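Peptidase M14, carboxypeptidase A (Thermoplasmatales archaeon SCGC AB-540-F20, PDB 4XED) is an archaeal M14-family peptidase represented here by its calcium-binding PKD domain, a beta-sandwich module that probably mediates binding to proteins or other partners. Local coordinates at residues 17-29 with 61-73. Sequence-based numbering, arbitrary orientation.
Sequences NGNIGTTYNYTFV and EVIFSHTWDKKGT
Water 1 lies 2.7 Å from Thr22 O and accepts from Trp68 N at 2.9 Å, linking the two backbones between the Tyr24–His66 pair and the direct bond of Gly21 N to Trp68 O, 2.9 Å long. Gly21 makes that bond from within the type II turn Asn19 to Thr22, so the backbones stay close past the strands. The Thr23 and Thr67 hydroxyls lie 2.8 Å apart, OG1 to OG1; in Thr67 chi1 of -53° puts OG1 beside the backbone N, facing Thr23 OG1, and turns the methyl CG2 anti to N, against Gly21 C. Beyond them strands 24-29 and 62-66 run antiparallel, with paired bonds at Tyr24–His66, Tyr26–Phe64 and Phe28–Val62.

On the inward face, the Tyr26 and Trp68 side chains approach from opposite directions, and Tyr26 CE2 reaches the Trp68 indole edge at CH2, 3.6 Å away, the planes nearly perpendicular at 89°. Tyr26 OH bonds to Pro15 O and Trp68 NE1 to Trp44 O, so both rings are tethered at their polar ends. His66 lays CD2 over the indole of Trp68, two residues on in its own segment, 3.4 Å above its plane, with NE2 held by Asp46. Phe28 CD1 touches Phe64 CD2 at 3.9 Å, and both rings pack on Ile42 of the other sheet. On the outer face Thr27 and Ile63 run side by side. Such a hydrogen-bonded antiparallel pair, aromatic and aliphatic inside and largely polar outside, forms two of the three strands of one layer, packed on the four-stranded sheet, in the PKD domain's Ig-like beta sandwich.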
loop_
_atom_site.group_PDB
_atom_site.type_symbol
_atom_site.label_atom_id
_atom_site.label_comp_id
_atom_site.label_asym_id
_atom_site.label_seq_id
_atom_site.Cartn_x
_atom_site.Cartn_y
_atom_site.Cartn_z
ATOM N N ASN A 17 -9.063 9.890 -8.396
ATOM C CA ASN A 17 -10.380 10.501 -8.281
ATOM C C ASN A 17 -11.368 9.460 -8.746
ATOM O O ASN A 17 -11.095 8.697 -9.671
ATOM C CB ASN A 17 -10.478 11.769 -9.134
ATOM C CG ASN A 17 -11.498 12.758 -8.598
ATOM O OD1 ASN A 17 -12.642 12.396 -8.290
ATOM N ND2 ASN A 17 -11.084 14.017 -8.464
ATOM N N GLY A 18 -12.506 9.405 -8.088
ATOM C CA GLY A 18 -13.532 8.464 -8.462
ATOM C C GLY A 18 -14.861 8.838 -7.876
ATOM O O GLY A 18 -15.065 9.960 -7.386
ATOM N N ASN A 19 -15.786 7.893 -7.924
ATOM C CA ASN A 19 -17.103 8.108 -7.362
ATOM C C ASN A 19 -17.289 7.295 -6.111
ATOM O O ASN A 19 -16.882 6.121 -6.023
ATOM C CB ASN A 19 -18.172 7.761 -8.378
ATOM C CG ASN A 19 -17.962 8.483 -9.671
ATOM O OD1 ASN A 19 -17.640 9.670 -9.686
ATOM N ND2 ASN A 19 -18.043 7.751 -10.762
ATOM N N ILE A 20 -17.892 7.939 -5.129
ATOM C CA ILE A 20 -18.138 7.316 -3.848
ATOM C C ILE A 20 -18.935 6.038 -4.086
ATOM O O ILE A 20 -19.935 6.064 -4.788
ATOM C CB ILE A 20 -18.963 8.270 -2.938
ATOM C CG1 ILE A 20 -18.141 9.506 -2.567
ATOM C CG2 ILE A 20 -19.378 7.565 -1.667
ATOM C CD1 ILE A 20 -18.980 10.664 -2.068
ATOM N N GLY A 21 -18.509 4.928 -3.494
ATOM C CA GLY A 21 -19.261 3.681 -3.587
ATOM C C GLY A 21 -18.799 2.750 -4.693
ATOM O O GLY A 21 -19.232 1.591 -4.779
ATOM N N THR A 22 -17.909 3.243 -5.547
ATOM C CA THR A 22 -17.360 2.435 -6.634
ATOM C C THR A 22 -16.017 1.824 -6.227
ATOM O O THR A 22 -15.194 2.443 -5.563
ATOM C CB THR A 22 -17.239 3.271 -7.916
ATOM O OG1 THR A 22 -18.554 3.654 -8.344
ATOM C CG2 THR A 22 -16.544 2.489 -9.044
ATOM N N THR A 23 -15.790 0.584 -6.626
ATOM C CA THR A 23 -14.589 -0.142 -6.205
ATOM C C THR A 23 -13.449 0.160 -7.171
ATOM O O THR A 23 -13.661 0.144 -8.379
ATOM C CB THR A 23 -14.853 -1.644 -6.192
ATOM O OG1 THR A 23 -15.985 -1.911 -5.352
ATOM C CG2 THR A 23 -13.606 -2.402 -5.749
ATOM N N TYR A 24 -12.260 0.446 -6.641
ATOM C CA TYR A 24 -11.073 0.778 -7.455
ATOM C C TYR A 24 -9.879 -0.079 -7.063
ATOM O O TYR A 24 -9.763 -0.492 -5.914
ATOM C CB TYR A 24 -10.742 2.274 -7.313
ATOM C CG TYR A 24 -11.853 3.170 -7.861
ATOM C CD1 TYR A 24 -12.045 3.342 -9.247
ATOM C CD2 TYR A 24 -12.693 3.844 -7.006
ATOM C CE1 TYR A 24 -13.046 4.143 -9.742
ATOM C CE2 TYR A 24 -13.722 4.636 -7.492
ATOM C CZ TYR A 24 -13.880 4.785 -8.858
ATOM O OH TYR A 24 -14.888 5.596 -9.325
ATOM N N ASN A 25 -9.007 -0.337 -8.034
ATOM C CA ASN A 25 -7.824 -1.195 -7.852
ATOM C C ASN A 25 -6.556 -0.392 -7.687
ATOM O O ASN A 25 -6.285 0.526 -8.451
ATOM C CB ASN A 25 -7.636 -2.069 -9.093
ATOM C CG ASN A 25 -8.742 -3.035 -9.284
ATOM O OD1 ASN A 25 -9.131 -3.729 -8.355
ATOM N ND2 ASN A 25 -9.247 -3.117 -10.493
ATOM N N TYR A 26 -5.764 -0.789 -6.695
ATOM C CA TYR A 26 -4.469 -0.176 -6.390
ATOM C C TYR A 26 -3.358 -1.219 -6.492
ATOM O O TYR A 26 -3.481 -2.322 -5.976
ATOM C CB TYR A 26 -4.534 0.533 -4.999
ATOM C CG TYR A 26 -5.525 1.662 -5.109
ATOM C CD1 TYR A 26 -5.138 2.917 -5.536
ATOM C CD2 TYR A 26 -6.875 1.440 -4.902
ATOM C CE1 TYR A 26 -6.061 3.908 -5.791
ATOM C CE2 TYR A 26 -7.829 2.453 -5.120
ATOM C CZ TYR A 26 -7.414 3.660 -5.580
ATOM O OH TYR A 26 -8.375 4.639 -5.811
ATOM N N THR A 27 -2.288 -0.807 -7.151
ATOM C CA THR A 27 -1.127 -1.647 -7.377
ATOM C C THR A 27 -0.021 -1.219 -6.418
ATOM O O THR A 27 0.327 -0.030 -6.362
ATOM C CB THR A 27 -0.649 -1.511 -8.823
ATOM O OG1 THR A 27 -1.697 -1.911 -9.702
ATOM C CG2 THR A 27 0.589 -2.351 -9.053
ATOM N N PHE A 28 0.519 -2.186 -5.664
ATOM C CA PHE A 28 1.542 -1.933 -4.648
ATOM C C PHE A 28 2.775 -2.730 -5.016
ATOM O O PHE A 28 2.671 -3.932 -5.344
ATOM C CB PHE A 28 1.070 -2.382 -3.260
ATOM C CG PHE A 28 -0.155 -1.652 -2.764
ATOM C CD1 PHE A 28 -1.428 -2.051 -3.134
ATOM C CD2 PHE A 28 -0.053 -0.573 -1.905
ATOM C CE1 PHE A 28 -2.560 -1.387 -2.699
ATOM C CE2 PHE A 28 -1.186 0.098 -1.472
ATOM C CZ PHE A 28 -2.435 -0.335 -1.874
ATOM N N VAL A 29 3.944 -2.115 -4.905
ATOM C CA VAL A 29 5.164 -2.903 -5.067
ATOM C C VAL A 29 6.369 -2.236 -4.444
ATOM O O VAL A 29 6.502 -1.009 -4.455
ATOM C CB VAL A 29 5.474 -3.193 -6.564
ATOM C CG1 VAL A 29 5.709 -1.907 -7.330
ATOM C CG2 VAL A 29 6.657 -4.168 -6.742
ATOM N N GLU A 61 4.403 -7.364 -7.782
ATOM C CA GLU A 61 3.290 -6.401 -7.736
ATOM C C GLU A 61 2.063 -7.087 -7.159
ATOM O O GLU A 61 1.726 -8.207 -7.568
ATOM C CB GLU A 61 2.972 -5.824 -9.110
ATOM C CG GLU A 61 4.063 -4.931 -9.679
ATOM C CD GLU A 61 3.656 -4.345 -11.032
ATOM O OE1 GLU A 61 3.569 -5.116 -12.033
ATOM O OE2 GLU A 61 3.395 -3.125 -11.108
ATOM N N VAL A 62 1.444 -6.431 -6.188
ATOM C CA VAL A 62 0.252 -6.970 -5.559
ATOM C C VAL A 62 -0.847 -5.934 -5.706
ATOM O O VAL A 62 -0.633 -4.743 -5.452
ATOM C CB VAL A 62 0.519 -7.386 -4.095
ATOM C CG1 VAL A 62 1.532 -8.466 -4.042
ATOM C CG2 VAL A 62 1.011 -6.282 -3.289
ATOM N N ILE A 63 -2.030 -6.380 -6.129
ATOM C CA ILE A 63 -3.132 -5.491 -6.451
ATOM C C ILE A 63 -4.257 -5.736 -5.474
ATOM O O ILE A 63 -4.731 -6.871 -5.349
ATOM C CB ILE A 63 -3.573 -5.637 -7.941
ATOM C CG1 ILE A 63 -2.337 -5.313 -8.831
ATOM C CG2 ILE A 63 -4.771 -4.780 -8.212
ATOM C CD1 ILE A 63 -2.363 -5.558 -10.290
ATOM N N PHE A 64 -4.679 -4.693 -4.763
ATOM C CA PHE A 64 -5.807 -4.748 -3.841
ATOM C C PHE A 64 -6.808 -3.675 -4.168
ATOM O O PHE A 64 -6.423 -2.564 -4.518
ATOM C CB PHE A 64 -5.335 -4.558 -2.413
ATOM C CG PHE A 64 -4.361 -5.585 -1.969
ATOM C CD1 PHE A 64 -4.694 -6.934 -1.937
ATOM C CD2 PHE A 64 -3.104 -5.195 -1.587
ATOM C CE1 PHE A 64 -3.767 -7.877 -1.526
ATOM C CE2 PHE A 64 -2.183 -6.112 -1.175
ATOM C CZ PHE A 64 -2.506 -7.464 -1.150
ATOM N N SER A 65 -8.089 -4.014 -4.046
ATOM C CA SER A 65 -9.146 -3.069 -4.317
ATOM C C SER A 65 -9.725 -2.485 -3.029
ATOM O O SER A 65 -9.592 -3.068 -1.957
ATOM C CB SER A 65 -10.236 -3.723 -5.156
ATOM O OG SER A 65 -10.819 -4.838 -4.511
ATOM N N HIS A 66 -10.361 -1.333 -3.146
ATOM C CA HIS A 66 -10.991 -0.682 -2.011
ATOM C C HIS A 66 -12.140 0.153 -2.541
ATOM O O HIS A 66 -12.142 0.554 -3.707
ATOM C CB HIS A 66 -9.991 0.162 -1.214
ATOM C CG HIS A 66 -10.498 0.588 0.131
ATOM N ND1 HIS A 66 -10.708 -0.309 1.160
ATOM C CD2 HIS A 66 -10.844 1.806 0.618
ATOM C CE1 HIS A 66 -11.169 0.341 2.218
ATOM N NE2 HIS A 66 -11.233 1.630 1.924
ATOM N N THR A 67 -13.099 0.389 -1.654
ATOM C CA THR A 67 -14.249 1.250 -1.920
ATOM C C THR A 67 -14.361 2.235 -0.756
ATOM O O THR A 67 -14.240 1.824 0.405
ATOM C CB THR A 67 -15.562 0.412 -2.018
ATOM O OG1 THR A 67 -15.380 -0.638 -2.970
ATOM C CG2 THR A 67 -16.697 1.243 -2.451
ATOM N N TRP A 68 -14.541 3.515 -1.051
ATOM C CA TRP A 68 -14.782 4.527 -0.022
ATOM C C TRP A 68 -16.265 4.913 -0.058
ATOM O O TRP A 68 -16.824 5.181 -1.125
ATOM C CB TRP A 68 -13.922 5.764 -0.265
ATOM C CG TRP A 68 -12.437 5.543 -0.074
ATOM C CD1 TRP A 68 -11.730 5.782 1.072
ATOM C CD2 TRP A 68 -11.483 5.067 -1.032
ATOM N NE1 TRP A 68 -10.400 5.496 0.894
ATOM C CE2 TRP A 68 -10.220 5.053 -0.388
ATOM C CE3 TRP A 68 -11.561 4.640 -2.359
ATOM C CZ2 TRP A 68 -9.051 4.613 -1.026
ATOM C CZ3 TRP A 68 -10.402 4.227 -2.983
ATOM C CH2 TRP A 68 -9.169 4.230 -2.317
ATOM N N ASP A 69 -16.916 4.941 1.095
ATOM C CA ASP A 69 -18.359 5.170 1.120
ATOM C C ASP A 69 -18.710 6.534 1.708
ATOM O O ASP A 69 -19.840 6.749 2.137
ATOM C CB ASP A 69 -19.079 4.061 1.894
ATOM C CG ASP A 69 -19.067 2.716 1.169
ATOM O OD1 ASP A 69 -19.118 2.675 -0.083
ATOM O OD2 ASP A 69 -19.029 1.688 1.874
ATOM N N LYS A 70 -17.749 7.449 1.743
ATOM C CA LYS A 70 -18.000 8.819 2.179
ATOM C C LYS A 70 -17.138 9.740 1.345
ATOM O O LYS A 70 -16.016 9.415 0.985
ATOM C CB LYS A 70 -17.652 9.019 3.667
ATOM C CG LYS A 70 -18.412 8.110 4.630
ATOM C CD LYS A 70 -17.850 8.152 6.073
ATOM C CE LYS A 70 -18.503 7.075 6.974
ATOM N NZ LYS A 70 -18.109 7.129 8.424
ATOM N N LYS A 71 -17.674 10.910 1.052
ATOM C CA LYS A 71 -16.910 11.960 0.419
ATOM C C LYS A 71 -15.649 12.226 1.228
ATOM O O LYS A 71 -15.623 12.062 2.447
ATOM C CB LYS A 71 -17.740 13.246 0.316
ATOM C CG LYS A 71 -18.059 13.849 1.653
ATOM C CD LYS A 71 -19.018 15.015 1.515
ATOM C CE LYS A 71 -19.434 15.532 2.875
ATOM N NZ LYS A 71 -20.483 16.543 2.715
ATOM N N GLY A 72 -14.598 12.639 0.541
ATOM C CA GLY A 72 -13.373 13.002 1.210
ATOM C C GLY A 72 -12.154 12.889 0.354
ATOM O O GLY A 72 -12.213 12.437 -0.774
ATOM N N THR A 73 -11.045 13.335 0.910
ATOM C CA THR A 73 -9.750 13.133 0.319
ATOM C C THR A 73 -8.998 12.171 1.233
ATOM O O THR A 73 -8.827 12.455 2.417
ATOM C CB THR A 73 -9.009 14.472 0.204
ATOM O OG1 THR A 73 -9.739 15.364 -0.647
ATOM C CG2 THR A 73 -7.625 14.283 -0.358
HETATM O O HOH W 1 -14.987 4.497 -3.751
#